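Local coordinates for dicer Related Helicase (PDB 6M6S), which binds double-stranded RNA through this RIG-I-like, zinc-containing C-terminal domain and, as a whole helicase, probably hydrolyses ATP, at residues V30-W42 with A79-S91. Sequence-based numbering, arbitrary orientation.
Sequences VFSNYMVFDPSVW and AYKIRGTYLPQLS. With nucleotides of chain D; nucleotides of chain C.
Val36 N donates to Pro88 O at 2.9 Å, the one direct backbone bond between strands 33-36 and 85-90, which cross at 113°. Water 1 adds a bridge from Tyr34 O to Leu90 N. The Met35 chain bends at chi2 and chi3, bringing CE to 3.7 Å from Leu87 CB and against Ile82 CD1. Its sulfur sits above the Tyr80 ring face, a distant Met-aromatic contact. Pro88 CG lies over one face of Trp42, 3.9 Å from the six-membered ring centroid. Leu87 CD2 lies over one face of Phe37, toward its rim, a CH-pi contact.

At the RNA end, Asn33 OD1 is 3.1 Å from Gln89 NE2, the two amides nearly coplanar. Gln89 OE1 hydrogen-bonds an RNA sugar. Asn33 ND2 bonds to Val30 O in the amide plane and to C12 O2 of chain C at 3.0 Å. Asn33 OD1 accepts from a modified RNA base. A leucine here would probably leave the C12 carbonyl and that base without these partners. In the type I' turn from Val30 to Asn33, Phe31 O accepts from G2 N2 and Ser32 O from G2 O2', both of chain D. The contact thus joins two sheets through an apolar core whose polar end meets the RNA.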
loop_
_atom_site.group_PDB
_atom_site.type_symbol
_atom_site.label_atom_id
_atom_site.label_comp_id
_atom_site.label_asym_id
_atom_site.label_seq_id
_atom_site.Cartn_x
_atom_site.Cartn_y
_atom_site.Cartn_z
ATOM N N VAL B 30 -3.771 -16.923 -11.884
ATOM C CA VAL B 30 -4.508 -18.154 -11.935
ATOM C C VAL B 30 -5.554 -18.076 -10.824
ATOM O O VAL B 30 -5.210 -18.187 -9.642
ATOM C CB VAL B 30 -3.595 -19.344 -11.710
ATOM C CG1 VAL B 30 -4.416 -20.651 -11.783
ATOM C CG2 VAL B 30 -2.465 -19.312 -12.757
ATOM N N PHE B 31 -6.813 -17.868 -11.187
ATOM C CA PHE B 31 -7.868 -17.703 -10.177
ATOM C C PHE B 31 -7.456 -16.776 -9.022
ATOM O O PHE B 31 -7.504 -17.131 -7.818
ATOM C CB PHE B 31 -8.302 -19.064 -9.642
ATOM C CG PHE B 31 -9.014 -19.906 -10.672
ATOM C CD1 PHE B 31 -10.353 -19.673 -10.947
ATOM C CD2 PHE B 31 -8.352 -20.911 -11.349
ATOM C CE1 PHE B 31 -11.039 -20.461 -11.901
ATOM C CE2 PHE B 31 -9.019 -21.699 -12.299
ATOM C CZ PHE B 31 -10.366 -21.471 -12.572
ATOM N N SER B 32 -7.038 -15.596 -9.422
ATOM C CA SER B 32 -6.665 -14.546 -8.496
ATOM C C SER B 32 -5.442 -14.830 -7.635
ATOM O O SER B 32 -5.193 -14.103 -6.674
ATOM C CB SER B 32 -7.844 -14.079 -7.646
ATOM O OG SER B 32 -8.931 -13.705 -8.488
ATOM N N ASN B 33 -4.634 -15.823 -8.029
ATOM C CA ASN B 33 -3.280 -15.963 -7.522
ATOM C C ASN B 33 -2.324 -15.379 -8.555
ATOM O O ASN B 33 -2.362 -15.807 -9.714
ATOM C CB ASN B 33 -2.970 -17.460 -7.407
ATOM C CG ASN B 33 -3.713 -18.107 -6.263
ATOM O OD1 ASN B 33 -3.224 -18.109 -5.130
ATOM N ND2 ASN B 33 -4.882 -18.670 -6.546
ATOM N N TYR B 34 -1.467 -14.438 -8.162
ATOM C CA TYR B 34 -0.666 -13.663 -9.112
ATOM C C TYR B 34 0.709 -14.298 -9.079
ATOM O O TYR B 34 1.443 -14.165 -8.044
ATOM C CB TYR B 34 -0.661 -12.179 -8.677
ATOM C CG TYR B 34 -2.026 -11.518 -8.902
ATOM C CD1 TYR B 34 -3.099 -11.786 -8.044
ATOM C CD2 TYR B 34 -2.234 -10.576 -9.907
ATOM C CE1 TYR B 34 -4.314 -11.193 -8.232
ATOM C CE2 TYR B 34 -3.472 -9.950 -10.047
ATOM C CZ TYR B 34 -4.482 -10.297 -9.242
ATOM O OH TYR B 34 -5.715 -9.669 -9.372
ATOM N N MET B 35 1.043 -15.027 -10.154
ATOM C CA MET B 35 2.252 -15.863 -10.117
ATOM C C MET B 35 3.295 -15.320 -11.061
ATOM O O MET B 35 2.971 -14.646 -12.028
ATOM C CB MET B 35 1.904 -17.293 -10.563
ATOM C CG MET B 35 0.651 -17.830 -9.847
ATOM S SD MET B 35 0.756 -17.859 -8.046
ATOM C CE MET B 35 2.020 -19.144 -7.888
ATOM N N VAL B 36 4.572 -15.681 -10.843
ATOM C CA VAL B 36 5.625 -15.256 -11.765
ATOM C C VAL B 36 5.940 -16.326 -12.802
ATOM O O VAL B 36 6.322 -17.469 -12.446
ATOM C CB VAL B 36 6.926 -14.893 -10.966
ATOM C CG1 VAL B 36 8.006 -14.364 -11.962
ATOM C CG2 VAL B 36 6.660 -13.882 -9.824
ATOM N N PHE B 37 5.810 -15.984 -14.088
ATOM C CA PHE B 37 6.130 -16.950 -15.172
ATOM C C PHE B 37 7.393 -16.569 -15.935
ATOM O O PHE B 37 7.477 -16.796 -17.125
ATOM C CB PHE B 37 4.941 -17.057 -16.163
ATOM C CG PHE B 37 3.706 -17.724 -15.560
ATOM C CD1 PHE B 37 2.835 -17.020 -14.731
ATOM C CD2 PHE B 37 3.396 -19.066 -15.887
ATOM C CE1 PHE B 37 1.684 -17.643 -14.184
ATOM C CE2 PHE B 37 2.249 -19.692 -15.321
ATOM C CZ PHE B 37 1.387 -18.951 -14.472
ATOM N N ASP B 38 8.397 -16.043 -15.236
ATOM C CA ASP B 38 9.735 -15.812 -15.813
ATOM C C ASP B 38 10.625 -16.945 -15.261
ATOM O O ASP B 38 10.856 -16.986 -14.040
ATOM C CB ASP B 38 10.279 -14.447 -15.345
ATOM C CG ASP B 38 11.695 -14.176 -15.773
ATOM O OD1 ASP B 38 12.326 -15.036 -16.430
ATOM O OD2 ASP B 38 12.232 -13.101 -15.424
ATOM N N PRO B 39 11.106 -17.851 -16.126
ATOM C CA PRO B 39 11.903 -18.973 -15.591
ATOM C C PRO B 39 13.192 -18.498 -14.934
ATOM O O PRO B 39 13.741 -19.199 -14.049
ATOM C CB PRO B 39 12.183 -19.841 -16.825
ATOM C CG PRO B 39 11.978 -18.943 -17.968
ATOM C CD PRO B 39 10.896 -17.946 -17.573
ATOM N N SER B 40 13.629 -17.275 -15.249
ATOM C CA SER B 40 14.852 -16.752 -14.594
ATOM C C SER B 40 14.677 -16.333 -13.173
ATOM O O SER B 40 15.676 -16.097 -12.492
ATOM C CB SER B 40 15.377 -15.518 -15.359
ATOM O OG SER B 40 15.683 -15.908 -16.670
ATOM N N VAL B 41 13.431 -16.164 -12.722
ATOM C CA VAL B 41 13.191 -15.541 -11.426
ATOM C C VAL B 41 13.789 -16.392 -10.298
ATOM O O VAL B 41 14.163 -15.867 -9.252
ATOM C CB VAL B 41 11.694 -15.294 -11.196
ATOM C CG1 VAL B 41 10.995 -16.569 -10.877
ATOM C CG2 VAL B 41 11.513 -14.280 -10.054
ATOM N N TRP B 42 13.946 -17.717 -10.536
ATOM C CA TRP B 42 14.347 -18.541 -9.422
ATOM C C TRP B 42 15.792 -18.218 -8.959
ATOM O O TRP B 42 16.146 -18.484 -7.776
ATOM C CB TRP B 42 14.256 -20.022 -9.812
ATOM C CG TRP B 42 12.835 -20.571 -10.027
ATOM C CD1 TRP B 42 12.286 -20.992 -11.205
ATOM C CD2 TRP B 42 11.849 -20.826 -9.010
ATOM N NE1 TRP B 42 11.034 -21.488 -11.006
ATOM C CE2 TRP B 42 10.737 -21.427 -9.673
ATOM C CE3 TRP B 42 11.809 -20.622 -7.609
ATOM C CZ2 TRP B 42 9.580 -21.789 -9.000
ATOM C CZ3 TRP B 42 10.672 -20.996 -6.916
ATOM C CH2 TRP B 42 9.583 -21.622 -7.627
ATOM N N ALA B 79 6.060 -20.276 -2.713
ATOM C CA ALA B 79 5.975 -20.980 -3.989
ATOM C C ALA B 79 4.775 -21.921 -3.955
ATOM O O ALA B 79 4.357 -22.376 -2.878
ATOM C CB ALA B 79 7.275 -21.803 -4.216
ATOM N N TYR B 80 4.202 -22.188 -5.138
ATOM C CA TYR B 80 3.068 -23.085 -5.258
ATOM C C TYR B 80 3.382 -24.114 -6.320
ATOM O O TYR B 80 4.267 -23.895 -7.173
ATOM C CB TYR B 80 1.834 -22.325 -5.765
ATOM C CG TYR B 80 1.101 -21.416 -4.765
ATOM C CD1 TYR B 80 1.717 -20.285 -4.254
ATOM C CD2 TYR B 80 -0.212 -21.681 -4.406
ATOM C CE1 TYR B 80 1.057 -19.434 -3.374
ATOM C CE2 TYR B 80 -0.901 -20.819 -3.534
ATOM C CZ TYR B 80 -0.256 -19.725 -3.028
ATOM O OH TYR B 80 -0.935 -18.850 -2.204
ATOM N N LYS B 81 2.656 -25.232 -6.290
ATOM C CA LYS B 81 2.579 -26.148 -7.440
ATOM C C LYS B 81 1.204 -25.968 -8.057
ATOM O O LYS B 81 0.173 -26.244 -7.388
ATOM C CB LYS B 81 2.763 -27.600 -6.990
ATOM C CG LYS B 81 3.037 -28.573 -8.118
ATOM C CD LYS B 81 2.982 -30.040 -7.560
ATOM C CE LYS B 81 3.719 -31.006 -8.391
ATOM N NZ LYS B 81 4.157 -32.198 -7.570
ATOM N N ILE B 82 1.163 -25.447 -9.286
ATOM C CA ILE B 82 -0.113 -25.135 -9.931
ATOM C C ILE B 82 -0.142 -25.913 -11.222
ATOM O O ILE B 82 0.771 -25.744 -12.050
ATOM C CB ILE B 82 -0.220 -23.645 -10.205
ATOM C CG1 ILE B 82 -0.236 -22.851 -8.885
ATOM C CG2 ILE B 82 -1.489 -23.329 -11.064
ATOM C CD1 ILE B 82 -0.736 -21.515 -9.040
ATOM N N ARG B 83 -1.131 -26.795 -11.380
ATOM C CA ARG B 83 -1.247 -27.652 -12.553
ATOM C C ARG B 83 0.085 -28.402 -12.776
ATOM O O ARG B 83 0.566 -28.536 -13.912
ATOM C CB ARG B 83 -1.645 -26.858 -13.803
ATOM C CG ARG B 83 -2.876 -25.982 -13.659
ATOM C CD ARG B 83 -3.906 -26.220 -14.787
ATOM N NE ARG B 83 -3.854 -25.278 -15.917
ATOM C CZ ARG B 83 -4.459 -24.078 -15.955
ATOM N NH1 ARG B 83 -5.140 -23.619 -14.901
ATOM N NH2 ARG B 83 -4.369 -23.312 -17.048
ATOM N N GLY B 84 0.684 -28.871 -11.678
ATOM C CA GLY B 84 1.898 -29.662 -11.771
ATOM C C GLY B 84 3.195 -28.895 -11.982
ATOM O O GLY B 84 4.240 -29.498 -12.159
ATOM N N THR B 85 3.135 -27.568 -11.988
ATOM C CA THR B 85 4.306 -26.715 -12.254
ATOM C C THR B 85 4.611 -25.854 -11.043
ATOM O O THR B 85 3.720 -25.185 -10.492
ATOM C CB THR B 85 4.038 -25.761 -13.481
ATOM O OG1 THR B 85 3.775 -26.537 -14.667
ATOM C CG2 THR B 85 5.214 -24.811 -13.747
ATOM N N TYR B 86 5.872 -25.782 -10.631
ATOM C CA TYR B 86 6.250 -24.883 -9.553
ATOM C C TYR B 86 6.367 -23.432 -10.002
ATOM O O TYR B 86 7.014 -23.144 -11.005
ATOM C CB TYR B 86 7.605 -25.294 -8.920
ATOM C CG TYR B 86 7.579 -26.666 -8.278
ATOM C CD1 TYR B 86 6.590 -27.000 -7.338
ATOM C CD2 TYR B 86 8.520 -27.646 -8.617
ATOM C CE1 TYR B 86 6.527 -28.269 -6.758
ATOM C CE2 TYR B 86 8.462 -28.936 -8.035
ATOM C CZ TYR B 86 7.469 -29.216 -7.089
ATOM O OH TYR B 86 7.382 -30.477 -6.503
ATOM N N LEU B 87 5.736 -22.519 -9.270
ATOM C CA LEU B 87 5.704 -21.085 -9.582
ATOM C C LEU B 87 5.824 -20.277 -8.324
ATOM O O LEU B 87 5.185 -20.590 -7.315
ATOM C CB LEU B 87 4.351 -20.730 -10.231
ATOM C CG LEU B 87 3.968 -21.424 -11.536
ATOM C CD1 LEU B 87 2.514 -21.022 -11.948
ATOM C CD2 LEU B 87 4.931 -21.005 -12.665
ATOM N N PRO B 88 6.573 -19.163 -8.361
ATOM C CA PRO B 88 6.640 -18.246 -7.215
ATOM C C PRO B 88 5.418 -17.334 -7.197
ATOM O O PRO B 88 4.911 -16.924 -8.246
ATOM C CB PRO B 88 7.880 -17.399 -7.480
ATOM C CG PRO B 88 8.572 -18.031 -8.660
ATOM C CD PRO B 88 7.592 -18.901 -9.419
ATOM N N GLN B 89 4.916 -17.081 -5.993
ATOM C CA GLN B 89 3.937 -16.007 -5.771
ATOM C C GLN B 89 4.563 -14.936 -4.917
ATOM O O GLN B 89 4.775 -15.097 -3.691
ATOM C CB GLN B 89 2.745 -16.602 -5.054
ATOM C CG GLN B 89 1.545 -15.590 -4.963
ATOM C CD GLN B 89 0.519 -16.138 -4.010
ATOM O OE1 GLN B 89 0.699 -16.093 -2.774
ATOM N NE2 GLN B 89 -0.544 -16.718 -4.566
ATOM N N LEU B 90 4.945 -13.832 -5.558
ATOM C CA LEU B 90 5.498 -12.729 -4.785
ATOM C C LEU B 90 4.357 -11.974 -4.098
ATOM O O LEU B 90 3.323 -11.724 -4.717
ATOM C CB LEU B 90 6.258 -11.803 -5.695
ATOM C CG LEU B 90 7.512 -12.392 -6.339
ATOM C CD1 LEU B 90 8.046 -11.491 -7.469
ATOM C CD2 LEU B 90 8.564 -12.574 -5.173
ATOM N N SER B 91 4.521 -11.624 -2.824
ATOM C CA SER B 91 3.477 -10.920 -2.066
ATOM C C SER B 91 3.558 -9.417 -2.447
ATOM O O SER B 91 4.677 -8.863 -2.433
ATOM C CB SER B 91 3.799 -11.008 -0.589
ATOM O OG SER B 91 2.879 -10.165 0.139
ATOM P P G D 2 -1.538 -14.197 1.753
ATOM O OP1 G D 2 -0.831 -12.878 1.817
ATOM O OP2 G D 2 -2.602 -14.416 2.791
ATOM O "O5'" G D 2 -2.170 -14.230 0.288
ATOM C "C5'" G D 2 -1.320 -14.190 -0.850
ATOM C "C4'" G D 2 -2.129 -14.340 -2.108
ATOM O "O4'" G D 2 -2.683 -15.663 -2.174
ATOM C "C3'" G D 2 -3.345 -13.428 -2.250
ATOM O "O3'" G D 2 -2.970 -12.167 -2.744
ATOM C "C2'" G D 2 -4.179 -14.184 -3.271
ATOM O "O2'" G D 2 -3.618 -13.987 -4.564
ATOM C "C1'" G D 2 -3.913 -15.630 -2.865
ATOM N N9 G D 2 -4.930 -16.172 -1.948
ATOM C C8 G D 2 -4.816 -16.331 -0.565
ATOM N N7 G D 2 -5.886 -16.888 -0.032
ATOM C C5 G D 2 -6.722 -17.123 -1.132
ATOM C C6 G D 2 -8.018 -17.702 -1.215
ATOM O O6 G D 2 -8.692 -18.152 -0.302
ATOM N N1 G D 2 -8.514 -17.732 -2.516
ATOM C C2 G D 2 -7.837 -17.278 -3.628
ATOM N N2 G D 2 -8.452 -17.403 -4.825
ATOM N N3 G D 2 -6.624 -16.739 -3.561
ATOM C C4 G D 2 -6.144 -16.696 -2.303
ATOM P P C C 12 -13.094 -23.747 -7.353
ATOM O OP1 C C 12 -13.255 -24.552 -8.598
ATOM O OP2 C C 12 -13.475 -24.375 -6.071
ATOM O "O5'" C C 12 -11.596 -23.211 -7.270
ATOM C "C5'" C C 12 -10.926 -22.744 -8.426
ATOM C "C4'" C C 12 -9.543 -22.245 -8.105
ATOM O "O4'" C C 12 -9.606 -21.228 -7.091
ATOM C "C3'" C C 12 -8.570 -23.245 -7.524
ATOM O "O3'" C C 12 -8.051 -24.132 -8.492
ATOM C "C2'" C C 12 -7.512 -22.336 -6.939
ATOM O "O2'" C C 12 -6.668 -21.856 -7.975
ATOM C "C1'" C C 12 -8.366 -21.174 -6.411
ATOM N N1 C C 12 -8.593 -21.312 -4.955
ATOM C C2 C C 12 -7.618 -20.808 -4.106
ATOM O O2 C C 12 -6.644 -20.215 -4.615
ATOM N N3 C C 12 -7.790 -20.934 -2.766
ATOM C C4 C C 12 -8.849 -21.589 -2.295
ATOM N N4 C C 12 -8.959 -21.701 -0.973
ATOM C C5 C C 12 -9.853 -22.132 -3.143
ATOM C C6 C C 12 -9.676 -21.978 -4.459
ATOM P P C D 3 -3.604 -10.842 -2.137
ATOM O OP1 C D 3 -2.914 -9.748 -2.871
ATOM O OP2 C D 3 -3.818 -10.997 -0.675
ATOM O "O5'" C D 3 -5.073 -10.858 -2.773
ATOM C "C5'" C D 3 -5.281 -10.704 -4.171
ATOM C "C4'" C D 3 -6.653 -11.159 -4.607
ATOM O "O4'" C D 3 -6.815 -12.575 -4.335
ATOM C "C3'" C D 3 -7.853 -10.556 -3.900
ATOM O "O3'" C D 3 -8.139 -9.202 -4.218
ATOM C "C2'" C D 3 -8.948 -11.550 -4.267
ATOM O "O2'" C D 3 -9.356 -11.412 -5.625
ATOM C "C1'" C D 3 -8.185 -12.869 -4.144
ATOM N N1 C D 3 -8.372 -13.454 -2.792
ATOM C C2 C D 3 -9.528 -14.205 -2.586
ATOM O O2 C D 3 -10.316 -14.376 -3.531
ATOM N N3 C D 3 -9.751 -14.726 -1.355
ATOM C C4 C D 3 -8.901 -14.525 -0.350
ATOM N N4 C D 3 -9.193 -15.085 0.838
ATOM C C5 C D 3 -7.721 -13.748 -0.533
ATOM C C6 C D 3 -7.500 -13.227 -1.756
HETATM O O HOH W 1 3.805 -12.815 -7.959
HETATM O O HOH W 2 9.308 -23.470 -12.457
#